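Local coordinates for TetR-like transcriptional regulator (Rhodococcus, PDB 3F1B), which probably binds regulatory DNA through a helix-turn-helix domain and acts as a dimeric transcription regulator, as do other members of the TetR family, at residues A[17-22]-A[52-57]; A[93-98]-A[184-189]. All blocks are in the same frame, centred on the assembly; numbering follows the deposited sequence.

Interaction 1: residues A[17-22]-A[52-57]; sequences QQMLDA and YLYYGS. With SO4 (sulfate ion), chain C.
Met19, present as selenomethionine, lays its end against the Tyr54 ring and beside the edge of Tyr55, meeting each ring differently. Its SE lies 4.2 Å from the centroid of the Tyr54 ring, 32° off the ring normal, an oblique Met-aromatic contact in which the methyl CE comes within 3.6 Å of Tyr54 CD2. Toward Tyr55 the same SE stands at the ring edge, close to the plane, 4.0 Å from Tyr55 CE2. An extended chi2 (168°) carries the selenium outward across the gap between backbones, and chi3 (162°) continues the line to CE. The side chain crosses that of Tyr54 at about a right angle.

Leu20 handles the far end of the Tyr55 ring. Its branched end gathers about the hydroxyl, with CD2 3.6 Å from Tyr55 OH, while a weak hydrogen bond between Tyr55 OH and Glu16 OE1 gives that oxygen a polar partner. Tyr52 turns away from the contact, and its OH makes a weak 3.2 Å hydrogen bond to O2 of a sulfate that Met37 N and Asp38 N also bind.

This is packing within a TetR-type DNA-binding domain: helix 12-30 packs against the last part of helix 48-54, which belongs to the predicted helix-turn-helix, and the turn after it. Met50 and Leu51 also touch Met19, and helix 58-77 packs here too, with Leu61 and Ala64 on Tyr55 and Ala64 and Arg68 on Leu20.

Interaction 2: residues A[93-98]-A[184-189]; sequences RALEGF and DLLESL
Leu95 and Leu186 point their CB atoms at each other between the two helices and meet with their side chains crossing obliquely. The fork of Leu95 straddles the root of Leu186: CD1 is 3.9 Å and CD2 4.0 Å from Leu186 CB. In Leu95 a chi1 of -80° swings CG over the gap, anti to the carbonyl carbon, and chi2 (176°) spreads the two methyls there. Of the Leu186 methyls, CD2 is the one that reaches back toward Leu95 CD2, but this branch has an unusual, nearly eclipsed chi2 and its exact position is less certain. Leu95 CD1 also rests on the aliphatic part of Glu187, 3.9 Å from its CG, so one methyl bridges two successive residues of the facing helix.

The segments run roughly antiparallel, with 148° between their N-to-C directions, and their axes approach to 10.1 Å. Such helix pairing is part of the all-helical C-terminal domain of TetR-like regulators, where helix 87-104 packs beside helix 179-196. The latter also faces the second subunit: Leu189 packs on Leu189 of that subunit and Leu185 on its Leu156. The contact thus joins helix 87-104 to a helix that also packs on the second subunit.

Beside the leucines, Glu96 and Glu187 both leave their helices with extended chains and bring like charges together, Glu96 OE2 lying 3.7 Å from Glu187 OE1. The carboxylate planes are turned 58° apart. This closeness would probably raise the proton affinity of one or both groups, although Arg92 probably offsets part of the charge: it touches the Glu187 side chain and makes a long, weak ion pair with Glu96 OE1. Leu186 also packs on Leu99 and on Ala164 of helix 153-173.

Interactions 1 and 2 follow one another along the chain and fall in its two family regions, the first in the TetR DNA-binding part and the second in the C-terminal part. Their centres are about 34 Å apart, on opposite sides of the chain's centre, and their nearest atoms remain about 17 Å apart, so neither touches the other. Helix 58-77 spans the interval: Ala64 and Arg68 on it meet the first contact, and Phe73 farther along meets Phe98 in segment 93-98. The sulfate belongs to the neighbourhood of interaction 1, whereas the second subunit packs against segment 184-189 of interaction 2 and touches neither segment of interaction 1.

Interaction 1: residues A[17-22]-A[52-57]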
loop_
_atom_site.group_PDB
_atom_site.type_symbol
_atom_site.label_atom_id
_atom_site.label_comp_id
_atom_site.label_asym_id
_atom_site.label_seq_id
_atom_site.Cartn_x
_atom_site.Cartn_y
_atom_site.Cartn_z
ATOM N N GLN A 17 22.941 -12.967 9.353
ATOM C CA GLN A 17 22.724 -12.458 8.017
ATOM C C GLN A 17 22.258 -13.544 7.060
ATOM O O GLN A 17 21.460 -13.258 6.156
ATOM C CB GLN A 17 23.941 -11.685 7.494
ATOM C CG GLN A 17 24.161 -11.696 5.975
ATOM C CD GLN A 17 25.296 -12.644 5.553
ATOM O OE1 GLN A 17 26.325 -12.200 5.053
ATOM N NE2 GLN A 17 25.123 -13.949 5.787
ATOM N N GLN A 18 22.697 -14.783 7.270
ATOM C CA GLN A 18 22.231 -15.871 6.420
ATOM C C GLN A 18 20.766 -16.215 6.666
ATOM O O GLN A 18 20.031 -16.539 5.717
ATOM C CB GLN A 18 23.066 -17.095 6.641
ATOM C CG GLN A 18 24.334 -17.090 5.896
ATOM C CD GLN A 18 25.127 -18.344 6.176
ATOM O OE1 GLN A 18 24.584 -19.334 6.689
ATOM N NE2 GLN A 18 26.417 -18.312 5.862
HETATM N N MSE A 19 20.341 -16.135 7.929
HETATM C CA MSE A 19 18.965 -16.455 8.315
HETATM C C MSE A 19 18.005 -15.369 7.869
HETATM O O MSE A 19 16.891 -15.653 7.502
HETATM C CB MSE A 19 18.850 -16.586 9.832
HETATM C CG MSE A 19 19.222 -17.939 10.356
HETATM SE SE MSE A 19 19.422 -18.011 12.310
HETATM C CE MSE A 19 19.293 -19.941 12.486
ATOM N N LEU A 20 18.432 -14.126 7.945
ATOM C CA LEU A 20 17.605 -13.006 7.578
ATOM C C LEU A 20 17.451 -12.875 6.052
ATOM O O LEU A 20 16.359 -12.559 5.550
ATOM C CB LEU A 20 18.109 -11.723 8.266
ATOM C CG LEU A 20 17.917 -11.665 9.813
ATOM C CD1 LEU A 20 18.719 -10.550 10.447
ATOM C CD2 LEU A 20 16.485 -11.542 10.296
ATOM N N ASP A 21 18.515 -13.184 5.312
ATOM C CA ASP A 21 18.447 -13.200 3.847
ATOM C C ASP A 21 17.454 -14.229 3.338
ATOM O O ASP A 21 16.751 -14.023 2.344
ATOM C CB ASP A 21 19.815 -13.550 3.259
ATOM C CG ASP A 21 20.811 -12.441 3.411
ATOM O OD1 ASP A 21 21.982 -12.639 3.066
ATOM O OD2 ASP A 21 20.434 -11.353 3.880
ATOM N N ALA A 22 17.434 -15.369 4.003
ATOM C CA ALA A 22 16.563 -16.468 3.610
ATOM C C ALA A 22 15.102 -16.191 3.997
ATOM O O ALA A 22 14.182 -16.655 3.330
ATOM C CB ALA A 22 17.037 -17.738 4.277
ATOM N N TYR A 52 14.833 -21.668 15.631
ATOM C CA TYR A 52 14.083 -21.323 16.845
ATOM C C TYR A 52 14.953 -20.886 18.004
ATOM O O TYR A 52 14.497 -20.127 18.867
ATOM C CB TYR A 52 13.213 -22.490 17.282
ATOM C CG TYR A 52 11.955 -22.578 16.496
ATOM C CD1 TYR A 52 11.890 -23.355 15.371
ATOM C CD2 TYR A 52 10.837 -21.850 16.862
ATOM C CE1 TYR A 52 10.733 -23.415 14.623
ATOM C CE2 TYR A 52 9.663 -21.907 16.134
ATOM C CZ TYR A 52 9.609 -22.697 15.016
ATOM O OH TYR A 52 8.445 -22.784 14.267
ATOM N N LEU A 53 16.193 -21.371 18.042
ATOM C CA LEU A 53 17.149 -20.883 19.044
ATOM C C LEU A 53 17.607 -19.429 18.777
ATOM O O LEU A 53 18.195 -18.811 19.647
ATOM C CB LEU A 53 18.363 -21.841 19.239
ATOM C CG LEU A 53 18.150 -23.277 19.734
ATOM C CD1 LEU A 53 19.433 -24.039 19.708
ATOM C CD2 LEU A 53 17.579 -23.280 21.133
ATOM N N TYR A 54 17.336 -18.900 17.583
ATOM C CA TYR A 54 17.639 -17.502 17.289
ATOM C C TYR A 54 16.363 -16.711 17.281
ATOM O O TYR A 54 16.336 -15.592 17.799
ATOM C CB TYR A 54 18.400 -17.285 15.965
ATOM C CG TYR A 54 19.817 -17.737 16.032
ATOM C CD1 TYR A 54 20.862 -16.842 16.299
ATOM C CD2 TYR A 54 20.128 -19.099 15.879
ATOM C CE1 TYR A 54 22.209 -17.310 16.391
ATOM C CE2 TYR A 54 21.451 -19.586 15.982
ATOM C CZ TYR A 54 22.481 -18.701 16.220
ATOM O OH TYR A 54 23.753 -19.243 16.284
ATOM N N TYR A 55 15.300 -17.268 16.708
ATOM C CA TYR A 55 14.075 -16.487 16.577
ATOM C C TYR A 55 12.900 -16.940 17.416
ATOM O O TYR A 55 12.349 -16.134 18.193
ATOM C CB TYR A 55 13.744 -16.163 15.112
ATOM C CG TYR A 55 14.846 -15.293 14.569
ATOM C CD1 TYR A 55 14.897 -13.920 14.901
ATOM C CD2 TYR A 55 15.903 -15.848 13.835
ATOM C CE1 TYR A 55 15.948 -13.112 14.478
ATOM C CE2 TYR A 55 16.971 -15.044 13.409
ATOM C CZ TYR A 55 16.965 -13.671 13.721
ATOM O OH TYR A 55 17.993 -12.859 13.279
ATOM N N GLY A 56 12.519 -18.201 17.341
ATOM C CA GLY A 56 11.594 -18.637 18.379
ATOM C C GLY A 56 10.153 -18.591 17.941
ATOM O O GLY A 56 9.342 -19.370 18.454
ATOM N N SER A 57 9.840 -17.695 16.993
ATOM C CA SER A 57 8.565 -17.722 16.297
ATOM C C SER A 57 8.685 -17.031 14.956
ATOM O O SER A 57 9.585 -16.199 14.748
ATOM C CB SER A 57 7.503 -17.019 17.118
ATOM O OG SER A 57 7.762 -15.644 17.088
HETATM S S SO4 C . 6.145 -23.670 10.697
HETATM O O1 SO4 C . 7.017 -24.180 9.645
HETATM O O2 SO4 C . 6.727 -24.143 11.960
HETATM O O3 SO4 C . 6.069 -22.206 10.657
HETATM O O4 SO4 C . 4.796 -24.207 10.543
#

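Interaction 2: residues A[93-98]-A[184-189]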
loop_
_atom_site.group_PDB
_atom_site.type_symbol
_atom_site.label_atom_id
_atom_site.label_comp_id
_atom_site.label_asym_id
_atom_site.label_seq_id
_atom_site.Cartn_x
_atom_site.Cartn_y
_atom_site.Cartn_z
ATOM N N ARG A 93 17.718 13.693 -4.021
ATOM C CA ARG A 93 18.629 12.645 -3.525
ATOM C C ARG A 93 17.906 11.532 -2.799
ATOM O O ARG A 93 18.349 10.369 -2.833
ATOM C CB ARG A 93 19.707 13.212 -2.637
ATOM C CG ARG A 93 20.646 14.090 -3.376
ATOM C CD ARG A 93 21.809 14.388 -2.475
ATOM N NE ARG A 93 22.822 15.129 -3.212
ATOM C CZ ARG A 93 23.978 15.524 -2.719
ATOM N NH1 ARG A 93 24.279 15.253 -1.468
ATOM N NH2 ARG A 93 24.812 16.198 -3.500
ATOM N N ALA A 94 16.777 11.881 -2.175
ATOM C CA ALA A 94 15.965 10.929 -1.466
ATOM C C ALA A 94 15.233 10.045 -2.455
ATOM O O ALA A 94 15.134 8.837 -2.259
ATOM C CB ALA A 94 14.967 11.640 -0.543
ATOM N N LEU A 95 14.736 10.656 -3.515
ATOM C CA LEU A 95 14.002 9.928 -4.518
ATOM C C LEU A 95 14.952 8.956 -5.154
ATOM O O LEU A 95 14.634 7.781 -5.358
ATOM C CB LEU A 95 13.455 10.893 -5.575
ATOM C CG LEU A 95 12.212 11.547 -5.068
ATOM C CD1 LEU A 95 11.776 12.553 -6.088
ATOM C CD2 LEU A 95 11.174 10.435 -4.888
ATOM N N GLU A 96 16.142 9.437 -5.472
ATOM C CA GLU A 96 17.087 8.565 -6.133
ATOM C C GLU A 96 17.621 7.464 -5.245
ATOM O O GLU A 96 17.741 6.327 -5.701
ATOM C CB GLU A 96 18.155 9.375 -6.820
ATOM C CG GLU A 96 17.472 10.062 -8.024
ATOM C CD GLU A 96 18.262 11.188 -8.663
ATOM O OE1 GLU A 96 19.486 11.269 -8.386
ATOM O OE2 GLU A 96 17.658 11.982 -9.452
ATOM N N GLY A 97 17.909 7.767 -3.982
ATOM C CA GLY A 97 18.328 6.732 -3.033
ATOM C C GLY A 97 17.255 5.658 -2.787
ATOM O O GLY A 97 17.517 4.454 -2.948
ATOM N N PHE A 98 16.043 6.103 -2.435
ATOM C CA PHE A 98 14.855 5.245 -2.345
ATOM C C PHE A 98 14.679 4.370 -3.567
ATOM O O PHE A 98 14.504 3.141 -3.440
ATOM C CB PHE A 98 13.609 6.128 -2.163
ATOM C CG PHE A 98 12.314 5.437 -2.380
ATOM C CD1 PHE A 98 12.052 4.201 -1.806
ATOM C CD2 PHE A 98 11.309 6.071 -3.074
ATOM C CE1 PHE A 98 10.854 3.596 -1.984
ATOM C CE2 PHE A 98 10.096 5.480 -3.249
ATOM C CZ PHE A 98 9.854 4.254 -2.707
ATOM N N ASP A 184 12.444 11.132 -12.187
ATOM C CA ASP A 184 12.036 12.281 -12.994
ATOM C C ASP A 184 10.565 12.642 -12.825
ATOM O O ASP A 184 10.228 13.805 -12.589
ATOM C CB ASP A 184 12.330 11.996 -14.467
ATOM C CG ASP A 184 13.736 12.411 -14.862
ATOM O OD1 ASP A 184 14.417 13.053 -14.029
ATOM O OD2 ASP A 184 14.174 12.118 -16.013
ATOM N N LEU A 185 9.711 11.618 -12.947
ATOM C CA LEU A 185 8.284 11.795 -12.827
ATOM C C LEU A 185 7.900 12.284 -11.438
ATOM O O LEU A 185 7.040 13.160 -11.284
ATOM C CB LEU A 185 7.576 10.469 -13.088
ATOM C CG LEU A 185 6.074 10.572 -12.787
ATOM C CD1 LEU A 185 5.469 11.715 -13.611
ATOM C CD2 LEU A 185 5.361 9.264 -13.059
ATOM N N LEU A 186 8.530 11.711 -10.427
ATOM C CA LEU A 186 8.240 12.095 -9.067
ATOM C C LEU A 186 8.738 13.495 -8.732
ATOM O O LEU A 186 8.116 14.179 -7.917
ATOM C CB LEU A 186 8.854 11.072 -8.119
ATOM C CG LEU A 186 8.013 9.866 -7.626
ATOM C CD1 LEU A 186 6.554 9.708 -8.119
ATOM C CD2 LEU A 186 8.801 8.545 -7.676
ATOM N N GLU A 187 9.851 13.928 -9.329
ATOM C CA GLU A 187 10.321 15.270 -9.030
ATOM C C GLU A 187 9.311 16.283 -9.551
ATOM O O GLU A 187 9.022 17.278 -8.879
ATOM C CB GLU A 187 11.684 15.594 -9.656
ATOM C CG GLU A 187 12.863 14.859 -9.073
ATOM C CD GLU A 187 14.113 15.055 -9.911
ATOM O OE1 GLU A 187 14.742 14.029 -10.320
ATOM O OE2 GLU A 187 14.453 16.243 -10.170
ATOM N N SER A 188 8.792 16.060 -10.754
ATOM C CA SER A 188 7.927 17.099 -11.323
ATOM C C SER A 188 6.474 17.033 -10.803
ATOM O O SER A 188 5.805 18.043 -10.672
ATOM C CB SER A 188 7.998 17.107 -12.847
ATOM O OG SER A 188 7.376 15.956 -13.379
ATOM N N LEU A 189 5.998 15.843 -10.493
ATOM C CA LEU A 189 4.760 15.726 -9.750
ATOM C C LEU A 189 4.829 16.598 -8.491
ATOM O O LEU A 189 3.856 17.231 -8.114
ATOM C CB LEU A 189 4.572 14.273 -9.379
ATOM C CG LEU A 189 3.408 13.780 -8.543
ATOM C CD1 LEU A 189 3.355 12.284 -8.732
ATOM C CD2 LEU A 189 3.510 14.139 -7.052
#